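Local coordinates for protein putative sugar kinase PH1459 (Pyrococcus horikoshii, PDB 3EWM) that probably phosphorylates a sugar such as fructose at the expense of ATP, as a member of the PfkB (ribokinase-like) carbohydrate kinase family, at residues L11-S16 and V90-K95; P36-V41 and R283-T288; I134-P139 and L165-G170. All coordinates share one frame; numbering follows the deposited sequence.

Contact 1 of 3, residues L11-S16 and V90-K95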
loop_
_atom_site.group_PDB
_atom_site.type_symbol
_atom_site.label_atom_id
_atom_site.label_comp_id
_atom_site.label_asym_id
_atom_site.label_seq_id
_atom_site.Cartn_x
_atom_site.Cartn_y
_atom_site.Cartn_z
ATOM N N LEU A 11 -3.718 -9.778 3.978
ATOM C CA LEU A 11 -3.212 -8.430 3.735
ATOM C C LEU A 11 -3.111 -7.613 5.004
ATOM O O LEU A 11 -3.655 -7.998 6.045
ATOM C CB LEU A 11 -4.121 -7.701 2.717
ATOM C CG LEU A 11 -5.647 -7.741 2.941
ATOM C CD1 LEU A 11 -6.056 -6.829 4.067
ATOM C CD2 LEU A 11 -6.386 -7.368 1.657
ATOM N N ILE A 12 -2.429 -6.470 4.895
ATOM C CA ILE A 12 -2.428 -5.439 5.928
ATOM C C ILE A 12 -3.651 -4.539 5.758
ATOM O O ILE A 12 -3.868 -3.938 4.701
ATOM C CB ILE A 12 -1.138 -4.539 5.876
ATOM C CG1 ILE A 12 0.142 -5.381 5.971
ATOM C CG2 ILE A 12 -1.204 -3.453 6.946
ATOM C CD1 ILE A 12 0.410 -5.951 7.390
ATOM N N ASP A 13 -4.483 -4.468 6.783
ATOM C CA ASP A 13 -5.493 -3.428 6.823
ATOM C C ASP A 13 -4.856 -2.231 7.486
ATOM O O ASP A 13 -4.382 -2.306 8.628
ATOM C CB ASP A 13 -6.721 -3.837 7.642
ATOM C CG ASP A 13 -7.679 -4.728 6.879
ATOM O OD1 ASP A 13 -7.643 -4.733 5.643
ATOM O OD2 ASP A 13 -8.494 -5.402 7.523
ATOM N N LEU A 14 -4.847 -1.122 6.773
ATOM C CA LEU A 14 -4.422 0.131 7.379
ATOM C C LEU A 14 -5.692 0.883 7.691
ATOM O O LEU A 14 -6.375 1.383 6.811
ATOM C CB LEU A 14 -3.491 0.886 6.453
ATOM C CG LEU A 14 -2.171 0.105 6.474
ATOM C CD1 LEU A 14 -1.589 -0.045 5.067
ATOM C CD2 LEU A 14 -1.205 0.722 7.454
ATOM N N ILE A 15 -6.050 0.878 8.966
ATOM C CA ILE A 15 -7.380 1.331 9.341
ATOM C C ILE A 15 -7.338 2.745 9.861
ATOM O O ILE A 15 -6.686 3.020 10.871
ATOM C CB ILE A 15 -8.002 0.411 10.392
ATOM C CG1 ILE A 15 -7.963 -1.029 9.858
ATOM C CG2 ILE A 15 -9.436 0.840 10.695
ATOM C CD1 ILE A 15 -8.803 -1.963 10.573
ATOM N N SER A 16 -8.056 3.616 9.164
ATOM C CA SER A 16 -8.245 5.000 9.583
ATOM C C SER A 16 -8.601 5.031 11.060
ATOM O O SER A 16 -9.494 4.318 11.527
ATOM C CB SER A 16 -9.352 5.675 8.790
ATOM O OG SER A 16 -9.125 5.616 7.384
ATOM N N VAL A 90 -4.436 -2.699 2.241
ATOM C CA VAL A 90 -5.627 -1.949 1.964
ATOM C C VAL A 90 -5.754 -0.849 3.002
ATOM O O VAL A 90 -5.513 -1.077 4.180
ATOM C CB VAL A 90 -6.905 -2.857 1.879
ATOM C CG1 VAL A 90 -7.095 -3.653 3.132
ATOM C CG2 VAL A 90 -8.178 -2.005 1.575
ATOM N N PHE A 91 -6.100 0.344 2.530
ATOM C CA PHE A 91 -6.399 1.479 3.395
ATOM C C PHE A 91 -7.899 1.525 3.548
ATOM O O PHE A 91 -8.621 1.460 2.563
ATOM C CB PHE A 91 -5.867 2.762 2.774
ATOM C CG PHE A 91 -4.373 2.762 2.625
ATOM C CD1 PHE A 91 -3.557 3.268 3.650
ATOM C CD2 PHE A 91 -3.773 2.223 1.484
ATOM C CE1 PHE A 91 -2.183 3.245 3.532
ATOM C CE2 PHE A 91 -2.387 2.202 1.363
ATOM C CZ PHE A 91 -1.598 2.709 2.395
ATOM N N VAL A 92 -8.355 1.573 4.788
ATOM C CA VAL A 92 -9.759 1.354 5.063
ATOM C C VAL A 92 -10.302 2.493 5.905
ATOM O O VAL A 92 -9.657 2.953 6.853
ATOM C CB VAL A 92 -10.026 -0.066 5.703
ATOM C CG1 VAL A 92 -9.221 -1.123 4.999
ATOM C CG2 VAL A 92 -9.621 -0.090 7.122
ATOM N N GLN A 93 -11.445 3.009 5.483
ATOM C CA GLN A 93 -12.228 3.871 6.351
ATOM C C GLN A 93 -13.483 3.095 6.720
ATOM O O GLN A 93 -14.378 2.901 5.889
ATOM C CB GLN A 93 -12.556 5.209 5.693
ATOM C CG GLN A 93 -13.455 6.126 6.549
ATOM C CD GLN A 93 -12.935 6.314 7.974
ATOM O OE1 GLN A 93 -13.143 5.465 8.839
ATOM N NE2 GLN A 93 -12.278 7.444 8.223
ATOM N N LEU A 94 -13.544 2.647 7.969
ATOM C CA LEU A 94 -14.696 1.871 8.435
ATOM C C LEU A 94 -15.828 2.772 8.933
ATOM O O LEU A 94 -16.970 2.342 8.989
ATOM C CB LEU A 94 -14.283 0.872 9.533
ATOM C CG LEU A 94 -13.258 -0.204 9.166
ATOM C CD1 LEU A 94 -12.743 -0.911 10.434
ATOM C CD2 LEU A 94 -13.825 -1.226 8.179
ATOM N N LYS A 95 -15.501 4.010 9.306
ATOM C CA LYS A 95 -16.471 4.894 9.968
ATOM C C LYS A 95 -17.295 5.721 8.972
ATOM O O LYS A 95 -16.952 5.831 7.793
ATOM C CB LYS A 95 -15.782 5.820 10.967
ATOM C CG LYS A 95 -14.917 5.125 12.004
ATOM C CD LYS A 95 -13.865 6.082 12.558
ATOM C CE LYS A 95 -12.882 5.367 13.494
ATOM N NZ LYS A 95 -12.090 4.297 12.798
#
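Leu14 and Phe91 sit side by side on neighbouring strands, 11-16 and 88-93, the parallel pair at the middle of the small four-stranded sheet that in ribokinase-like kinases serves as the lid. Backbone bonds set the register: Ile12 O accepts from Val90 N, Leu14 N gives to Val90 O, Leu14 O accepts from Val92 N, and Ser16 N gives to Val92 O at 2.9 Å. The strands run in the same direction, their short axes turned by 33°.

Apolar contacts cover both faces of the pair. On one, Leu14 CD1 lies 3.6 Å above the Phe91 ring, displaced toward its rim, a CH-pi contact. Leu14 and Phe91 of the second subunit pack onto this pair, consistent with dimerisation through the lids, as in ribokinase. On the face bearing Ile15, Ile15 CG1 is pressed to 3.3 Å from Val92 CG2, and Ile15 CG2 meets Leu94 CD1 at 3.8 Å.

Polar side chains finish the end of the pair. Gln93 NE2 passes 3.5 Å from Ser16 CB on its way to the carbonyls of Glu18 and Gly20, while Gln93 OE1 takes the N-H of Lys95 at 2.8 Å. A leucine here would probably leave those two carbonyls and Lys95 N without their partner and let the turn after the strand drift. Ser16 OG, anti to its carbonyl carbon (chi1 -56°), adds a second donor to Val92 O, 2.8 Å away and above the carbonyl plane. Lys95, bent at its last torsion, brings NZ back to Ser16 O at 2.9 Å.

Contact 2 of 3, residues P36-V41 and R283-T288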
loop_
_atom_site.group_PDB
_atom_site.type_symbol
_atom_site.label_atom_id
_atom_site.label_comp_id
_atom_site.label_asym_id
_atom_site.label_seq_id
_atom_site.Cartn_x
_atom_site.Cartn_y
_atom_site.Cartn_z
ATOM N N PRO A 36 -10.591 -14.289 4.346
ATOM C CA PRO A 36 -10.272 -15.700 4.615
ATOM C C PRO A 36 -9.315 -15.854 5.797
ATOM O O PRO A 36 -9.425 -16.815 6.542
ATOM C CB PRO A 36 -9.609 -16.174 3.315
ATOM C CG PRO A 36 -9.961 -15.098 2.287
ATOM C CD PRO A 36 -10.024 -13.842 3.061
ATOM N N ALA A 37 -8.406 -14.895 5.973
ATOM C CA ALA A 37 -7.537 -14.879 7.147
ATOM C C ALA A 37 -8.385 -14.681 8.397
ATOM O O ALA A 37 -8.159 -15.331 9.417
ATOM C CB ALA A 37 -6.528 -13.785 7.032
ATOM N N ASN A 38 -9.352 -13.765 8.320
ATOM C CA ASN A 38 -10.175 -13.476 9.488
ATOM C C ASN A 38 -11.002 -14.687 9.864
ATOM O O ASN A 38 -11.182 -14.979 11.039
ATOM C CB ASN A 38 -11.101 -12.275 9.256
ATOM C CG ASN A 38 -10.363 -11.034 8.759
ATOM O OD1 ASN A 38 -9.162 -10.886 8.945
ATOM N ND2 ASN A 38 -11.099 -10.137 8.098
ATOM N N VAL A 39 -11.529 -15.371 8.855
ATOM C CA VAL A 39 -12.299 -16.585 9.082
ATOM C C VAL A 39 -11.381 -17.676 9.657
ATOM O O VAL A 39 -11.751 -18.386 10.587
ATOM C CB VAL A 39 -12.964 -17.099 7.792
ATOM C CG1 VAL A 39 -13.644 -18.462 8.056
ATOM C CG2 VAL A 39 -13.993 -16.107 7.282
ATOM N N ALA A 40 -10.179 -17.774 9.103
ATOM C CA ALA A 40 -9.209 -18.773 9.565
ATOM C C ALA A 40 -8.901 -18.574 11.039
ATOM O O ALA A 40 -8.835 -19.543 11.790
ATOM C CB ALA A 40 -7.922 -18.704 8.750
ATOM N N VAL A 41 -8.712 -17.320 11.450
ATOM C CA VAL A 41 -8.491 -17.008 12.867
ATOM C C VAL A 41 -9.735 -17.366 13.705
ATOM O O VAL A 41 -9.614 -17.983 14.763
ATOM C CB VAL A 41 -8.060 -15.525 13.050
ATOM C CG1 VAL A 41 -8.138 -15.079 14.526
ATOM C CG2 VAL A 41 -6.665 -15.324 12.480
ATOM N N ARG A 283 -12.933 -5.718 19.412
ATOM C CA ARG A 283 -12.528 -4.789 18.355
ATOM C C ARG A 283 -11.816 -5.460 17.194
ATOM O O ARG A 283 -11.053 -6.418 17.384
ATOM C CB ARG A 283 -11.607 -3.709 18.919
ATOM C CG ARG A 283 -12.303 -2.754 19.838
ATOM C CD ARG A 283 -11.331 -1.714 20.347
ATOM N NE ARG A 283 -11.787 -1.155 21.615
ATOM C CZ ARG A 283 -12.737 -0.230 21.726
ATOM N NH1 ARG A 283 -13.340 0.244 20.637
ATOM N NH2 ARG A 283 -13.086 0.216 22.934
ATOM N N GLY A 284 -12.045 -4.930 15.994
ATOM C CA GLY A 284 -11.234 -5.273 14.828
ATOM C C GLY A 284 -11.730 -6.428 13.979
ATOM O O GLY A 284 -12.791 -7.029 14.248
ATOM N N ALA A 285 -10.950 -6.730 12.950
ATOM C CA ALA A 285 -11.306 -7.752 11.963
ATOM C C ALA A 285 -11.293 -9.185 12.502
ATOM O O ALA A 285 -11.919 -10.074 11.909
ATOM C CB ALA A 285 -10.405 -7.634 10.727
ATOM N N TRP A 286 -10.584 -9.420 13.614
ATOM C CA TRP A 286 -10.559 -10.743 14.249
ATOM C C TRP A 286 -11.294 -10.675 15.568
ATOM O O TRP A 286 -10.683 -10.572 16.643
ATOM C CB TRP A 286 -9.129 -11.232 14.517
ATOM C CG TRP A 286 -8.312 -11.431 13.295
ATOM C CD1 TRP A 286 -8.733 -11.346 11.997
ATOM C CD2 TRP A 286 -6.934 -11.792 13.247
ATOM N NE1 TRP A 286 -7.701 -11.606 11.144
ATOM C CE2 TRP A 286 -6.580 -11.891 11.880
ATOM C CE3 TRP A 286 -5.955 -12.027 14.223
ATOM C CZ2 TRP A 286 -5.298 -12.239 11.462
ATOM C CZ3 TRP A 286 -4.663 -12.367 13.797
ATOM C CH2 TRP A 286 -4.353 -12.467 12.434
ATOM N N SER A 287 -12.610 -10.726 15.480
ATOM C CA SER A 287 -13.439 -10.477 16.637
ATOM C C SER A 287 -14.130 -11.748 17.151
ATOM O O SER A 287 -14.852 -11.691 18.141
ATOM C CB SER A 287 -14.457 -9.386 16.305
ATOM O OG SER A 287 -15.420 -9.897 15.427
ATOM N N THR A 288 -13.883 -12.889 16.511
ATOM C CA THR A 288 -14.524 -14.143 16.918
ATOM C C THR A 288 -14.169 -14.420 18.381
ATOM O O THR A 288 -13.002 -14.385 18.732
ATOM C CB THR A 288 -14.036 -15.338 16.084
ATOM O OG1 THR A 288 -14.278 -15.082 14.700
ATOM C CG2 THR A 288 -14.736 -16.646 16.517
HETATM O O HOH W 1 -12.279 -13.665 13.469
#
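Ala37 is where helix 35-45 first nears Trp286, its carbonyl O lying 4.1 Å from the indole NE1. The helix lies within the first PfkB signature, and the loop 283-288 that comes up to it is some 240 residues further along the chain, so the contact brings together parts of the chain that are far apart in sequence.

Asn38 is the polar partner. Its CG stands anti to the carbonyl carbon (chi1 -52°), which puts CG at the edge of the indole, in its plane. There Asn38 OD1 accepts from Trp286 NE1 at 2.7 Å. The oxygen lies almost in the ring plane, yet the bond is bent, with 130° at the hydrogen, and the amide and indole planes are 67° apart. The other arm, ND2, passes 3.7 Å from Ala285 CB and donates to Asp247 of helix 245-259. Asp247 belongs to the Gly-Ala-Gly-Asp motif, the place of the general base in relatives such as ribokinase. The backbone Asn38 O, for its part, receives a bond at 3.0 Å from a water that is also hydrogen-bonded to Thr288 OG1, 2.7 Å away.

One turn on, Val41 supplies the apolar half. Its CG2 sits 3.3 Å above the plane of the Trp286 six-membered ring, over the centre, a well-formed CH-pi contact, while CG1 lies 3.7 Å from Trp286 CD2. Leu69 of helix 60-71 touches both Val41 and the indole.

Because OD1 of Asn38 is taken by an indole N-H and ND2 by a carboxylate, the side-chain amide can hardly be flipped without losing both bonds. Trp286 thus probably acts from the second shell, fixing the direction in which Asn38 offers its N-H to Asp247.

Contact 3 of 3, residues I134-P139 and L165-G170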
loop_
_atom_site.group_PDB
_atom_site.type_symbol
_atom_site.label_atom_id
_atom_site.label_comp_id
_atom_site.label_asym_id
_atom_site.label_seq_id
_atom_site.Cartn_x
_atom_site.Cartn_y
_atom_site.Cartn_z
ATOM N N ILE A 134 -10.297 -12.563 -3.706
ATOM C CA ILE A 134 -9.134 -13.201 -4.299
ATOM C C ILE A 134 -9.291 -13.338 -5.819
ATOM O O ILE A 134 -8.310 -13.290 -6.556
ATOM C CB ILE A 134 -8.814 -14.557 -3.629
ATOM C CG1 ILE A 134 -7.450 -15.050 -4.113
ATOM C CG2 ILE A 134 -9.882 -15.600 -3.902
ATOM C CD1 ILE A 134 -6.354 -14.167 -3.721
ATOM N N LEU A 135 -10.537 -13.456 -6.274
ATOM C CA LEU A 135 -10.839 -13.751 -7.661
ATOM C C LEU A 135 -10.724 -12.522 -8.551
ATOM O O LEU A 135 -10.851 -12.636 -9.774
ATOM C CB LEU A 135 -12.244 -14.369 -7.784
ATOM C CG LEU A 135 -12.544 -15.590 -6.907
ATOM C CD1 LEU A 135 -13.988 -16.007 -7.027
ATOM C CD2 LEU A 135 -11.556 -16.768 -7.203
ATOM N N ALA A 136 -10.473 -11.359 -7.947
ATOM C CA ALA A 136 -10.510 -10.110 -8.678
ATOM C C ALA A 136 -9.371 -9.983 -9.677
ATOM O O ALA A 136 -9.497 -9.253 -10.653
ATOM C CB ALA A 136 -10.553 -8.899 -7.718
ATOM N N ARG A 137 -8.273 -10.717 -9.446
ATOM C CA ARG A 137 -7.111 -10.615 -10.306
ATOM C C ARG A 137 -6.508 -11.974 -10.574
ATOM O O ARG A 137 -6.524 -12.845 -9.722
ATOM C CB ARG A 137 -6.025 -9.740 -9.673
ATOM C CG ARG A 137 -6.442 -8.324 -9.351
ATOM C CD ARG A 137 -6.548 -7.471 -10.620
ATOM N NE ARG A 137 -6.906 -6.103 -10.263
ATOM C CZ ARG A 137 -8.143 -5.687 -10.006
ATOM N NH1 ARG A 137 -9.178 -6.519 -10.087
ATOM N NH2 ARG A 137 -8.352 -4.423 -9.669
ATOM N N ASN A 138 -5.942 -12.110 -11.766
ATOM C CA ASN A 138 -5.097 -13.232 -12.074
ATOM C C ASN A 138 -3.673 -12.906 -11.636
ATOM O O ASN A 138 -3.358 -11.739 -11.443
ATOM C CB ASN A 138 -5.161 -13.528 -13.569
ATOM C CG ASN A 138 -6.326 -14.419 -13.943
ATOM O OD1 ASN A 138 -6.928 -14.251 -15.006
ATOM N ND2 ASN A 138 -6.623 -15.397 -13.106
ATOM N N PRO A 139 -2.812 -13.926 -11.462
ATOM C CA PRO A 139 -3.070 -15.363 -11.599
ATOM C C PRO A 139 -3.899 -15.983 -10.479
ATOM O O PRO A 139 -4.323 -17.124 -10.622
ATOM C CB PRO A 139 -1.660 -15.977 -11.577
ATOM C CG PRO A 139 -0.881 -15.013 -10.746
ATOM C CD PRO A 139 -1.393 -13.666 -11.148
ATOM N N LEU A 165 -17.461 -4.426 -5.706
ATOM C CA LEU A 165 -17.619 -3.939 -7.087
ATOM C C LEU A 165 -16.423 -3.159 -7.609
ATOM O O LEU A 165 -16.071 -3.271 -8.781
ATOM C CB LEU A 165 -18.902 -3.100 -7.230
ATOM C CG LEU A 165 -20.243 -3.830 -7.155
ATOM C CD1 LEU A 165 -21.375 -2.913 -7.649
ATOM C CD2 LEU A 165 -20.220 -5.118 -7.965
ATOM N N ASP A 166 -15.785 -2.389 -6.728
ATOM C CA ASP A 166 -14.635 -1.579 -7.108
ATOM C C ASP A 166 -13.468 -2.426 -7.591
ATOM O O ASP A 166 -12.622 -1.943 -8.344
ATOM C CB ASP A 166 -14.192 -0.674 -5.949
ATOM C CG ASP A 166 -15.192 0.438 -5.661
ATOM O OD1 ASP A 166 -16.105 0.669 -6.498
ATOM O OD2 ASP A 166 -15.066 1.073 -4.587
ATOM N N LEU A 167 -13.435 -3.688 -7.182
ATOM C CA LEU A 167 -12.355 -4.580 -7.590
ATOM C C LEU A 167 -12.575 -5.169 -8.971
ATOM O O LEU A 167 -11.699 -5.842 -9.507
ATOM C CB LEU A 167 -12.144 -5.702 -6.572
ATOM C CG LEU A 167 -11.729 -5.278 -5.162
ATOM C CD1 LEU A 167 -11.330 -6.523 -4.369
ATOM C CD2 LEU A 167 -10.591 -4.285 -5.197
ATOM N N TRP A 168 -13.744 -4.909 -9.540
ATOM C CA TRP A 168 -14.092 -5.512 -10.817
ATOM C C TRP A 168 -14.425 -4.515 -11.908
ATOM O O TRP A 168 -15.041 -4.883 -12.907
ATOM C CB TRP A 168 -15.276 -6.445 -10.637
ATOM C CG TRP A 168 -15.011 -7.577 -9.733
ATOM C CD1 TRP A 168 -15.244 -7.628 -8.388
ATOM C CD2 TRP A 168 -14.480 -8.850 -10.102
ATOM N NE1 TRP A 168 -14.892 -8.862 -7.897
ATOM C CE2 TRP A 168 -14.414 -9.628 -8.930
ATOM C CE3 TRP A 168 -14.054 -9.410 -11.316
ATOM C CZ2 TRP A 168 -13.951 -10.943 -8.935
ATOM C CZ3 TRP A 168 -13.588 -10.716 -11.321
ATOM C CH2 TRP A 168 -13.545 -11.468 -10.137
ATOM N N ARG A 169 -14.036 -3.259 -11.748
ATOM C CA ARG A 169 -14.400 -2.304 -12.795
ATOM C C ARG A 169 -13.671 -2.623 -14.104
ATOM O O ARG A 169 -12.486 -2.984 -14.104
ATOM C CB ARG A 169 -14.287 -0.835 -12.356
ATOM C CG ARG A 169 -12.997 -0.437 -11.715
ATOM C CD ARG A 169 -12.896 1.097 -11.607
ATOM N NE ARG A 169 -13.510 1.665 -10.396
ATOM C CZ ARG A 169 -13.034 1.526 -9.154
ATOM N NH1 ARG A 169 -11.948 0.793 -8.921
ATOM N NH2 ARG A 169 -13.656 2.114 -8.132
ATOM N N GLY A 170 -14.413 -2.533 -15.207
ATOM C CA GLY A 170 -13.914 -2.927 -16.517
ATOM C C GLY A 170 -13.986 -4.427 -16.778
ATOM O O GLY A 170 -13.697 -4.881 -17.892
HETATM O O HOH W 2 -10.746 -2.767 -10.073
#
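Trp168 lays one face of its indole over the backbone of Ala136, whose CA is 3.5 Å above the ring plane and displaced toward the rim, a CH-pi contact made by a main-chain carbon. Leu135 CB comes up at the edge of the same ring, in its plane and 4.0 Å from Trp168 CH2. Beside the ring, Ala136 CB meets Leu167 CB at 3.8 Å, and Trp168 CE2 lies 4.1 Å from it, so the small methyl rests against both Leu167 and Trp168. Trp168 is presented by a short 3-10 turn, closed by the bond from Trp168 N to Leu165 O.

The polar half belongs to Arg137. Its CB leads away from 165-170, but the chain bends at the second torsion (chi2 -74°) and the guanidinium returns. Arg137 NH1 gives a nearly straight bond, 172° at the hydrogen, to Leu167 O at 2.7 Å, with donor and acceptor each in the other's plane. The same nitrogen donates to Ala136 O at 2.8 Å, which it meets from above the carbonyl plane. NH2 reaches a water at 2.9 Å that passes a bond on to Asp166 O. NE, finally, forms a salt bridge with Asp105. Held at all three nitrogens, the guanidinium is unlikely to rotate freely, and it ties a carbonyl from each loop, Ala136 O and Leu167 O, to one positive charge.

Both loops follow neighbouring parallel strands of the large sheet, 127-131 and 156-160, which are linked through helix 140-151 as a beta-alpha-beta crossover. Trp168 touches Arg141 of that helix as well as Met175 and Val178 of helix 172-185, and Leu135 reaches Met145 and Ser182 of the same two helices.

The three contacts serve different parts of one sugar-kinase fold. Contact 1 builds the lid sheet, contact 2 ties helix 35-45, which follows the lid strand 27-33, to a late loop, and contact 3 joins loops at strand ends of the large sheet. Contacts 1 and 2 have centres about 14 Å apart and nearest atoms about 4 Å apart, without touching, and their segments alternate along the chain. Contact 3, nested inside the loop closed by contact 2, lies about 22 Å from it and about 18 Å from contact 1, centre to centre. Contact 2 comes nearest the ATP-binding residues: the side chain of Asn38 is about 10 Å from that of Lys190, whereas the other two lie away from them.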